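Local coordinates for putative glutaryl-CoA dehydrogenase (Thermus thermophilus, PDB 2EBA), which binds flavin-adenine dinucleotide as a four-chain flavoprotein of the acyl-CoA dehydrogenase family, at residues A[133-136]-A[142-145]; A[294-299]-A[326-331]; A[318-323]-A[373-378]; A[360-363]-A[367-370]. All blocks are in the same frame, centred on the assembly; numbering follows the deposited sequence.

Interaction 1: A[133-136]-A[142-145]; sequences EPDG and GNMK. With FAD (flavin-adenine dinucleotide), chain I.
Glu133 reaches lengthwise across to the backbone of 143-145, and Asn143 reaches back to the turn 133-136, so the two side chains bind the loop in opposite directions. The Glu133 chain is extended beyond CG (chi2 -180°), which carries OE1 to 2.7 Å from Lys145 N; the donor arrives on the syn side of the carboxylate, somewhat out of its plane. Glu133 OE2, packed over Met144 CA (3.3 Å), takes a salt bridge from Lys161 and a hydrogen bond with Thr146 OG1, so both oxygens of this buried carboxylate are engaged. Gly136 O lies in the plane of the Asn143 amide: ND2 donates to it at 2.9 Å, nearly straight at 172°, in the carbonyl plane and on a lone pair. Asn143 OD1 packs against Asp135 CB at 3.4 Å. Water 1 bridges the middle, accepting from Asp135 N and donating to Asn143 O over 2.7 Å. Toward solvent, Lys145 and Asp135 cross at about a right angle; their salt bridge is doubtful, because Asp135 OD1 sits too close to the lysine chain in the model. Glu133 to Gly136 form a type I beta turn set against the FAD pyrophosphate (Gly136 CA to FAD O2P 3.2 Å), in a middle-domain loop whose next residues, Gly137 and Ser138, hydrogen-bond FAD.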
# COMPACT_ATOMS: atom_id res chain seq x y z
N GLU A 133 -0.64 31.99 -0.91
CA GLU A 133 -1.79 32.85 -0.70
C GLU A 133 -3.02 31.99 -0.45
O GLU A 133 -3.02 30.79 -0.70
CB GLU A 133 -1.98 33.77 -1.90
CG GLU A 133 -1.01 34.92 -1.89
CD GLU A 133 -1.17 35.85 -3.06
OE1 GLU A 133 -2.32 36.05 -3.50
OE2 GLU A 133 -0.16 36.40 -3.53
N PRO A 134 -4.10 32.60 0.06
CA PRO A 134 -5.37 31.94 0.37
C PRO A 134 -6.01 31.03 -0.69
O PRO A 134 -6.73 30.09 -0.34
CB PRO A 134 -6.27 33.11 0.76
CG PRO A 134 -5.32 34.02 1.46
CD PRO A 134 -4.10 33.99 0.56
N ASP A 135 -5.76 31.28 -1.97
CA ASP A 135 -6.39 30.45 -3.00
C ASP A 135 -5.73 29.12 -3.36
O ASP A 135 -6.31 28.31 -4.08
CB ASP A 135 -6.63 31.28 -4.27
CG ASP A 135 -7.72 32.32 -4.07
OD1 ASP A 135 -8.02 33.06 -5.03
OD2 ASP A 135 -8.29 32.40 -2.96
N GLY A 136 -4.52 28.88 -2.85
CA GLY A 136 -3.83 27.63 -3.14
C GLY A 136 -2.34 27.77 -3.41
O GLY A 136 -1.93 28.31 -4.44
N GLY A 142 -0.25 31.16 -10.37
CA GLY A 142 -1.67 31.33 -10.63
C GLY A 142 -2.51 31.95 -9.53
O GLY A 142 -3.46 32.67 -9.83
N ASN A 143 -2.19 31.69 -8.27
CA ASN A 143 -2.97 32.26 -7.18
C ASN A 143 -2.30 33.43 -6.52
O ASN A 143 -2.76 33.88 -5.48
CB ASN A 143 -3.30 31.20 -6.14
CG ASN A 143 -4.31 30.19 -6.63
OD1 ASN A 143 -5.27 30.56 -7.32
ND2 ASN A 143 -4.12 28.93 -6.28
N MET A 144 -1.21 33.91 -7.10
CA MET A 144 -0.50 35.06 -6.55
C MET A 144 -1.24 36.34 -6.90
O MET A 144 -0.99 36.93 -7.96
CB MET A 144 0.92 35.15 -7.12
CG MET A 144 1.70 36.38 -6.67
SD MET A 144 3.29 36.49 -7.43
CE MET A 144 4.09 35.33 -6.58
N LYS A 145 -2.16 36.79 -6.05
CA LYS A 145 -2.86 38.02 -6.39
C LYS A 145 -2.32 39.24 -5.68
O LYS A 145 -2.97 40.30 -5.71
CB LYS A 145 -4.35 37.92 -6.12
CG LYS A 145 -4.95 36.78 -6.83
CD LYS A 145 -5.66 36.00 -5.78
CE LYS A 145 -6.49 34.95 -6.40
NZ LYS A 145 -7.73 35.60 -6.87
PA FAD I . -3.85 23.50 -2.04
O1A FAD I . -5.28 23.92 -2.34
O2A FAD I . -2.71 24.05 -2.86
O5B FAD I . -3.82 21.88 -2.03
C5B FAD I . -4.73 21.09 -1.48
C4B FAD I . -4.78 19.65 -1.90
O4B FAD I . -4.76 19.55 -3.49
C3B FAD I . -3.26 19.08 -1.83
O3B FAD I . -3.42 17.67 -1.73
C2B FAD I . -2.56 19.16 -3.21
O2B FAD I . -1.77 18.07 -3.47
C1B FAD I . -3.76 18.97 -4.10
N9A FAD I . -3.43 19.69 -5.40
C8A FAD I . -3.19 20.99 -5.54
N7A FAD I . -2.96 21.21 -6.87
C5A FAD I . -3.08 20.04 -7.55
C6A FAD I . -2.96 19.65 -8.93
N6A FAD I . -2.66 20.54 -9.88
N1A FAD I . -3.15 18.33 -9.27
C2A FAD I . -3.46 17.39 -8.32
N3A FAD I . -3.58 17.74 -7.00
C4A FAD I . -3.40 19.05 -6.60
N1 FAD I . 4.11 28.99 2.41
C2 FAD I . 5.05 29.97 2.21
O2 FAD I . 5.12 30.55 1.11
N3 FAD I . 5.92 30.31 3.21
C4 FAD I . 5.86 29.69 4.43
O4 FAD I . 6.65 30.03 5.34
C4X FAD I . 4.90 28.69 4.67
N5 FAD I . 4.80 28.06 5.90
C5X FAD I . 3.84 27.11 6.14
C6 FAD I . 3.74 26.52 7.43
C7 FAD I . 2.73 25.56 7.70
C7M FAD I . 2.68 24.98 9.10
C8 FAD I . 1.81 25.18 6.67
C8M FAD I . 0.71 24.16 6.88
C9 FAD I . 1.92 25.77 5.40
C9A FAD I . 2.92 26.75 5.10
N10 FAD I . 3.03 27.38 3.84
C10 FAD I . 4.00 28.34 3.62
C1' FAD I . 2.12 27.07 2.73
C2' FAD I . 2.28 25.70 2.15
O2' FAD I . 3.35 25.71 1.21
C3' FAD I . 0.96 25.32 1.55
O3' FAD I . 0.15 24.77 2.59
C4' FAD I . 1.05 24.29 0.43
O4' FAD I . 1.42 24.92 -0.80
C5' FAD I . -0.28 23.60 0.22
O5' FAD I . -1.18 24.47 -0.43
P FAD I . -2.63 24.91 0.15
O1P FAD I . -2.69 24.75 1.63
O2P FAD I . -2.93 26.28 -0.41
O3P FAD I . -3.60 23.79 -0.47
O HOH W 1 -4.69 33.75 -3.66

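Interaction 2: A[294-299]-A[326-331]; sequences HTEGLL and VWKALQ
Glu296 and Lys328 join two helices, 281-309 and 315-340, whose backbones stay well apart here, so that one pair of long side chains spans the gap between 294-299 and 326-331. Both chains start with CG beside the backbone N and run extended beyond it; in Lys328 the last three torsions are all close to 180°, which places NZ at full stretch from its helix. The two side chains cross at about a right angle, and Lys328 NZ comes in beside the glutamate chain, 3.7 Å from Glu296 CB. NZ donates to Glu296 OE2 at 2.8 Å in a salt bridge. The oxygen is met on its anti side, with the donor 33° out of the carboxylate plane. The other oxygen, OE1, is taken by Lys328 of the third subunit and also accepts from Gln324 NE2 of that subunit. In return, Lys328 NZ reaches Glu296 OE1 of the third subunit, so the two copies of each residue form a reciprocal cluster across the interface. Trp293 packs on Lys328 from the side of helix 281-309. With two lysines bridging two glutamates, the opposite charges are balanced within this buried site, which probably favours the ionised forms of both and ties helix pairing to subunit assembly.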
# COMPACT_ATOMS: atom_id res chain seq x y z
N HIS A 294 14.96 4.69 6.09
CA HIS A 294 15.98 5.59 6.58
C HIS A 294 17.27 5.49 5.79
O HIS A 294 17.89 6.49 5.48
CB HIS A 294 16.24 5.33 8.06
CG HIS A 294 17.21 6.29 8.68
ND1 HIS A 294 18.57 6.09 8.66
CD2 HIS A 294 17.00 7.46 9.33
CE1 HIS A 294 19.16 7.10 9.27
NE2 HIS A 294 18.24 7.94 9.68
N THR A 295 17.67 4.26 5.47
CA THR A 295 18.89 4.03 4.70
C THR A 295 18.76 4.61 3.30
O THR A 295 19.68 5.23 2.79
CB THR A 295 19.18 2.51 4.62
OG1 THR A 295 19.30 1.98 5.95
CG2 THR A 295 20.45 2.24 3.84
N GLU A 296 17.60 4.39 2.68
CA GLU A 296 17.32 4.90 1.35
C GLU A 296 17.34 6.42 1.38
O GLU A 296 17.89 7.07 0.50
CB GLU A 296 15.95 4.40 0.88
CG GLU A 296 15.93 2.92 0.55
CD GLU A 296 14.54 2.40 0.27
OE1 GLU A 296 14.44 1.27 -0.27
OE2 GLU A 296 13.56 3.09 0.59
N GLY A 297 16.74 6.99 2.41
CA GLY A 297 16.68 8.43 2.53
C GLY A 297 18.02 9.11 2.69
O GLY A 297 18.27 10.11 2.06
N LEU A 298 18.88 8.57 3.55
CA LEU A 298 20.20 9.16 3.75
C LEU A 298 21.01 9.18 2.47
O LEU A 298 21.71 10.16 2.18
CB LEU A 298 21.00 8.40 4.81
CG LEU A 298 20.78 8.78 6.26
CD1 LEU A 298 21.89 8.15 7.07
CD2 LEU A 298 20.83 10.30 6.44
N LEU A 299 20.93 8.10 1.70
CA LEU A 299 21.65 8.02 0.45
C LEU A 299 21.18 9.09 -0.53
O LEU A 299 22.00 9.73 -1.17
CB LEU A 299 21.50 6.62 -0.16
CG LEU A 299 22.51 5.56 0.31
CD1 LEU A 299 22.09 4.23 -0.24
CD2 LEU A 299 23.92 5.89 -0.17
N VAL A 326 10.04 12.65 3.06
CA VAL A 326 8.99 13.11 3.96
C VAL A 326 7.87 12.07 4.05
O VAL A 326 7.38 11.78 5.14
CB VAL A 326 8.44 14.50 3.50
CG1 VAL A 326 7.32 14.97 4.43
CG2 VAL A 326 9.59 15.53 3.50
N TRP A 327 7.49 11.49 2.91
CA TRP A 327 6.44 10.49 2.86
C TRP A 327 6.81 9.35 3.79
O TRP A 327 5.99 8.90 4.60
CB TRP A 327 6.30 9.94 1.45
CG TRP A 327 5.21 8.95 1.29
CD1 TRP A 327 5.20 7.86 0.46
CD2 TRP A 327 3.91 9.00 1.90
NE1 TRP A 327 3.98 7.23 0.51
CE2 TRP A 327 3.17 7.91 1.38
CE3 TRP A 327 3.30 9.86 2.83
CZ2 TRP A 327 1.84 7.66 1.77
CZ3 TRP A 327 1.98 9.61 3.22
CH2 TRP A 327 1.27 8.52 2.69
N LYS A 328 8.04 8.88 3.65
CA LYS A 328 8.55 7.78 4.46
C LYS A 328 8.55 8.11 5.94
O LYS A 328 8.14 7.30 6.75
CB LYS A 328 9.96 7.38 3.99
CG LYS A 328 9.95 6.72 2.63
CD LYS A 328 11.34 6.48 2.07
CE LYS A 328 11.22 5.88 0.69
NZ LYS A 328 12.57 5.66 0.11
N ALA A 329 9.01 9.31 6.28
CA ALA A 329 9.03 9.73 7.67
C ALA A 329 7.60 9.86 8.21
O ALA A 329 7.35 9.55 9.36
CB ALA A 329 9.78 11.06 7.80
N LEU A 330 6.67 10.33 7.39
CA LEU A 330 5.30 10.44 7.86
C LEU A 330 4.76 9.01 8.07
O LEU A 330 4.15 8.70 9.09
CB LEU A 330 4.42 11.20 6.84
CG LEU A 330 2.93 11.38 7.18
CD1 LEU A 330 2.75 12.14 8.50
CD2 LEU A 330 2.25 12.12 6.08
N GLN A 331 5.00 8.13 7.11
CA GLN A 331 4.51 6.77 7.26
C GLN A 331 5.13 6.10 8.49
O GLN A 331 4.46 5.40 9.24
CB GLN A 331 4.83 5.97 6.00
CG GLN A 331 4.13 6.47 4.75
CD GLN A 331 4.67 5.81 3.48
OE1 GLN A 331 5.77 6.12 3.01
NE2 GLN A 331 3.90 4.88 2.91

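Interaction 3: A[318-323]-A[373-378]; sequences VSLAKR and LVLGRE
The guanidinium of Arg323 has Leu375 CD1 over one face, a loose apolar cover, while its nitrogens serve other partners: NH2 bonds to Thr372 OG1 and NH1 forms a salt bridge with Glu289 of the third subunit. Arg323 CD is also brushed by Leu375 CD1, at 4.3 Å. That methyl belongs to the side chain with the largest share of the contact. Leu375 has CG beside its backbone N (chi1 -65°), which directs its two methyls at the facing helix: CD1 meets Leu320 CD1 at 3.8 Å, and CD2 packs on Leu320 CB at 4.0 Å. The two leucines cross at about a right angle. The helices here, 315-340 and 368-380, belong to the all-helical C-terminal domain of the acyl-CoA dehydrogenase fold; their local axes approach to 9.6 Å and run roughly antiparallel, at 143°. One turn before Arg323, Ser319 meets Val374, the neighbour of Leu375 in sequence; Ser319 OG lies 3.6 Å from Val374 CG1. This is a van der Waals meeting, since the hydroxyl is bonded to His371 ND1 instead. Ala292 of the third subunit also packs on Leu320.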
# COMPACT_ATOMS: atom_id res chain seq x y z
N VAL A 318 15.75 17.34 -6.48
CA VAL A 318 15.38 17.75 -5.14
C VAL A 318 13.94 17.36 -4.85
O VAL A 318 13.63 16.88 -3.77
CB VAL A 318 15.54 19.28 -4.96
CG1 VAL A 318 14.95 19.71 -3.62
CG2 VAL A 318 17.01 19.63 -5.01
N SER A 319 13.05 17.54 -5.82
CA SER A 319 11.66 17.15 -5.62
C SER A 319 11.55 15.67 -5.26
O SER A 319 10.74 15.28 -4.40
CB SER A 319 10.84 17.42 -6.89
OG SER A 319 10.32 18.73 -6.91
N LEU A 320 12.35 14.83 -5.92
CA LEU A 320 12.33 13.39 -5.67
C LEU A 320 12.67 13.10 -4.22
O LEU A 320 11.93 12.38 -3.54
CB LEU A 320 13.32 12.67 -6.58
CG LEU A 320 13.48 11.18 -6.29
CD1 LEU A 320 12.15 10.49 -6.48
CD2 LEU A 320 14.49 10.56 -7.22
N ALA A 321 13.76 13.68 -3.74
CA ALA A 321 14.22 13.48 -2.36
C ALA A 321 13.25 14.01 -1.29
O ALA A 321 13.05 13.37 -0.27
CB ALA A 321 15.59 14.11 -2.17
N LYS A 322 12.66 15.18 -1.52
CA LYS A 322 11.72 15.73 -0.55
C LYS A 322 10.48 14.84 -0.47
O LYS A 322 10.04 14.44 0.61
CB LYS A 322 11.34 17.16 -0.96
CG LYS A 322 10.66 17.96 0.13
CD LYS A 322 9.17 17.73 0.16
CE LYS A 322 8.51 18.71 1.12
NZ LYS A 322 7.02 18.61 1.11
N ARG A 323 9.94 14.52 -1.64
CA ARG A 323 8.75 13.69 -1.77
C ARG A 323 8.93 12.35 -1.09
O ARG A 323 8.15 11.98 -0.22
CB ARG A 323 8.44 13.47 -3.25
CG ARG A 323 7.18 12.67 -3.54
CD ARG A 323 7.50 11.61 -4.58
NE ARG A 323 6.33 11.15 -5.31
CZ ARG A 323 6.26 9.97 -5.90
NH1 ARG A 323 7.29 9.13 -5.85
NH2 ARG A 323 5.17 9.63 -6.56
N LEU A 373 4.04 15.45 -9.81
CA LEU A 373 3.83 16.10 -11.10
C LEU A 373 5.14 16.69 -11.62
O LEU A 373 5.37 16.72 -12.83
CB LEU A 373 2.77 17.21 -11.00
CG LEU A 373 1.27 16.88 -11.14
CD1 LEU A 373 1.08 15.81 -12.20
CD2 LEU A 373 0.70 16.40 -9.84
N VAL A 374 5.99 17.16 -10.73
CA VAL A 374 7.26 17.69 -11.15
C VAL A 374 7.98 16.55 -11.87
O VAL A 374 8.36 16.67 -13.02
CB VAL A 374 8.11 18.16 -9.96
CG1 VAL A 374 9.57 18.27 -10.36
CG2 VAL A 374 7.58 19.51 -9.46
N LEU A 375 8.13 15.43 -11.17
CA LEU A 375 8.79 14.26 -11.73
C LEU A 375 8.08 13.81 -13.01
O LEU A 375 8.72 13.55 -14.03
CB LEU A 375 8.80 13.13 -10.69
CG LEU A 375 9.62 13.38 -9.41
CD1 LEU A 375 9.40 12.25 -8.41
CD2 LEU A 375 11.10 13.51 -9.78
N GLY A 376 6.74 13.74 -12.96
CA GLY A 376 5.99 13.32 -14.12
C GLY A 376 6.29 14.16 -15.34
O GLY A 376 6.55 13.65 -16.43
N ARG A 377 6.27 15.47 -15.16
CA ARG A 377 6.56 16.36 -16.25
C ARG A 377 7.99 16.15 -16.73
O ARG A 377 8.31 16.30 -17.91
CB ARG A 377 6.40 17.79 -15.78
CG ARG A 377 6.63 18.74 -16.89
CD ARG A 377 7.45 19.85 -16.36
NE ARG A 377 6.61 20.92 -15.85
CZ ARG A 377 6.84 21.56 -14.71
NH1 ARG A 377 7.88 21.22 -13.95
NH2 ARG A 377 6.06 22.58 -14.37
N GLU A 378 8.86 15.81 -15.79
CA GLU A 378 10.25 15.60 -16.11
C GLU A 378 10.44 14.41 -17.00
O GLU A 378 11.22 14.42 -17.96
CB GLU A 378 10.98 15.30 -14.85
CG GLU A 378 12.17 16.12 -14.73
CD GLU A 378 13.39 15.46 -15.28
OE1 GLU A 378 14.45 15.87 -14.78
OE2 GLU A 378 13.33 14.57 -16.17

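Interaction 4: A[360-363]-A[367-370]; sequences TVYT and THDV. With FAD (flavin-adenine dinucleotide), chain I.
Tyr362 meets His368 across the short connection between the two helices, ring to ring but at a slant: the centroids are 5.6 Å apart and the planes make 45°. The tyrosine is held with CG anti to its backbone N (chi1 178°), and its CE1 comes 3.4 Å from His368 CB. Trp327 meets the His368 ring edge-to-face.

Thr367 can be followed outward. Its CB lies 3.7 Å from FAD O2B and opens into two branches. The methyl CG2 turns back to the preceding segment, touching the carbonyl Thr363 O at 3.1 Å. The hydroxyl takes the position between backbone N and carbonyl carbon (chi1 59°), from which OG1 faces FAD O2B at 2.9 Å in a hydrogen bond whose donor could be either group. The same OG1 accepts a weak bond from Val370 N, so Thr367 is the N-cap of helix 368-380 as well as a ligand contact. In the helical C-terminal domain of this acyl-CoA dehydrogenase relative, residues of 360-363 and the N-terminal start of helix 368-380 line the FAD pocket. Thr360 CG2 rests 3.4 Å from the flavin methyl C7M, while Thr363 CG2 packs on the ribityl chain near O3'. The hydroxyl of Thr363 bonds to Glu359 O and to Arg337 of the second subunit. Asp369 sets its CB beside O2B and sends OD2 to a salt bridge with Lys286 of the second subunit. Water 2 sits above one face of the Tyr362 ring, toward its rim, and accepts from His368 N.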
# COMPACT_ATOMS: atom_id res chain seq x y z
N THR A 360 2.51 18.47 8.26
CA THR A 360 2.77 19.80 7.69
C THR A 360 3.90 19.74 6.66
O THR A 360 3.76 20.21 5.52
CB THR A 360 3.16 20.81 8.80
OG1 THR A 360 1.98 21.29 9.45
CG2 THR A 360 3.95 21.98 8.22
N VAL A 361 5.03 19.16 7.07
CA VAL A 361 6.19 19.03 6.19
C VAL A 361 5.77 18.30 4.92
O VAL A 361 6.27 18.57 3.83
CB VAL A 361 7.30 18.23 6.89
CG1 VAL A 361 8.55 18.21 6.02
CG2 VAL A 361 7.59 18.83 8.26
N TYR A 362 4.84 17.37 5.08
CA TYR A 362 4.30 16.60 3.99
C TYR A 362 3.49 17.49 3.04
O TYR A 362 3.30 17.17 1.87
CB TYR A 362 3.41 15.50 4.57
CG TYR A 362 2.73 14.62 3.57
CD1 TYR A 362 3.45 13.83 2.68
CD2 TYR A 362 1.34 14.54 3.54
CE1 TYR A 362 2.80 12.99 1.79
CE2 TYR A 362 0.69 13.71 2.66
CZ TYR A 362 1.41 12.95 1.79
OH TYR A 362 0.71 12.15 0.92
N THR A 363 3.04 18.63 3.55
CA THR A 363 2.25 19.58 2.78
C THR A 363 2.99 20.79 2.20
O THR A 363 2.90 21.07 1.01
CB THR A 363 1.08 20.07 3.66
OG1 THR A 363 0.15 19.00 3.84
CG2 THR A 363 0.36 21.23 3.00
N THR A 367 3.49 19.99 -2.02
CA THR A 367 2.85 18.78 -1.50
C THR A 367 3.35 17.51 -2.20
O THR A 367 4.03 17.57 -3.23
CB THR A 367 1.31 18.81 -1.65
OG1 THR A 367 0.97 18.95 -3.03
CG2 THR A 367 0.72 19.94 -0.87
N HIS A 368 2.98 16.36 -1.65
CA HIS A 368 3.39 15.08 -2.23
C HIS A 368 3.03 15.03 -3.70
O HIS A 368 3.85 14.68 -4.54
CB HIS A 368 2.71 13.93 -1.49
CG HIS A 368 3.26 12.59 -1.85
ND1 HIS A 368 2.82 11.87 -2.94
CD2 HIS A 368 4.24 11.85 -1.28
CE1 HIS A 368 3.51 10.75 -3.04
NE2 HIS A 368 4.38 10.71 -2.04
N ASP A 369 1.80 15.42 -4.01
CA ASP A 369 1.34 15.42 -5.39
C ASP A 369 2.00 16.41 -6.34
O ASP A 369 2.18 16.10 -7.51
CB ASP A 369 -0.19 15.59 -5.42
CG ASP A 369 -0.91 14.37 -4.89
OD1 ASP A 369 -0.42 13.25 -5.11
OD2 ASP A 369 -1.98 14.51 -4.26
N VAL A 370 2.37 17.61 -5.88
CA VAL A 370 3.02 18.51 -6.82
C VAL A 370 4.38 17.94 -7.24
O VAL A 370 4.79 18.05 -8.39
CB VAL A 370 3.23 19.95 -6.25
CG1 VAL A 370 1.93 20.48 -5.69
CG2 VAL A 370 4.33 19.96 -5.23
PA FAD I . -3.85 23.50 -2.04
O1A FAD I . -5.28 23.92 -2.34
O2A FAD I . -2.71 24.05 -2.86
O5B FAD I . -3.82 21.88 -2.03
C5B FAD I . -4.73 21.09 -1.48
C4B FAD I . -4.78 19.65 -1.90
O4B FAD I . -4.76 19.55 -3.49
C3B FAD I . -3.26 19.08 -1.83
O3B FAD I . -3.42 17.67 -1.73
C2B FAD I . -2.56 19.16 -3.21
O2B FAD I . -1.77 18.07 -3.47
C1B FAD I . -3.76 18.97 -4.10
N9A FAD I . -3.43 19.69 -5.40
C8A FAD I . -3.19 20.99 -5.54
N7A FAD I . -2.96 21.21 -6.87
C5A FAD I . -3.08 20.04 -7.55
C6A FAD I . -2.96 19.65 -8.93
N6A FAD I . -2.66 20.54 -9.88
N1A FAD I . -3.15 18.33 -9.27
C2A FAD I . -3.46 17.39 -8.32
N3A FAD I . -3.58 17.74 -7.00
C4A FAD I . -3.40 19.05 -6.60
N1 FAD I . 4.11 28.99 2.41
C2 FAD I . 5.05 29.97 2.21
O2 FAD I . 5.12 30.55 1.11
N3 FAD I . 5.92 30.31 3.21
C4 FAD I . 5.86 29.69 4.43
O4 FAD I . 6.65 30.03 5.34
C4X FAD I . 4.90 28.69 4.67
N5 FAD I . 4.80 28.06 5.90
C5X FAD I . 3.84 27.11 6.14
C6 FAD I . 3.74 26.52 7.43
C7 FAD I . 2.73 25.56 7.70
C7M FAD I . 2.68 24.98 9.10
C8 FAD I . 1.81 25.18 6.67
C8M FAD I . 0.71 24.16 6.88
C9 FAD I . 1.92 25.77 5.40
C9A FAD I . 2.92 26.75 5.10
N10 FAD I . 3.03 27.38 3.84
C10 FAD I . 4.00 28.34 3.62
C1' FAD I . 2.12 27.07 2.73
C2' FAD I . 2.28 25.70 2.15
O2' FAD I . 3.35 25.71 1.21
C3' FAD I . 0.96 25.32 1.55
O3' FAD I . 0.15 24.77 2.59
C4' FAD I . 1.05 24.29 0.43
O4' FAD I . 1.42 24.92 -0.80
C5' FAD I . -0.28 23.60 0.22
O5' FAD I . -1.18 24.47 -0.43
P FAD I . -2.63 24.91 0.15
O1P FAD I . -2.69 24.75 1.63
O2P FAD I . -2.93 26.28 -0.41
O3P FAD I . -3.60 23.79 -0.47
O HOH W 2 1.10 16.56 0.89

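Interactions 1 and 4 both touch the same FAD, from the middle and C-terminal domains: the loop of interaction 1 lies by a flavin-side phosphate oxygen, and interaction 4 lines the flavin methyl end, the ribityl chain and the adenosine ribose. Their centres are 17 Å apart and they do not touch. Interactions 2 and 3 share helix 315-340, with centres 15 Å apart, and both meet the third subunit; 1 and 4 both meet the second. Interaction 4 joins the helical set: Trp327 CE3 packs on Tyr362 CE1 at 3.3 Å, linking it to interaction 2, and Lys322 NZ lies 2.8 Å from Val361 O, a probable hydrogen bond from interaction 3.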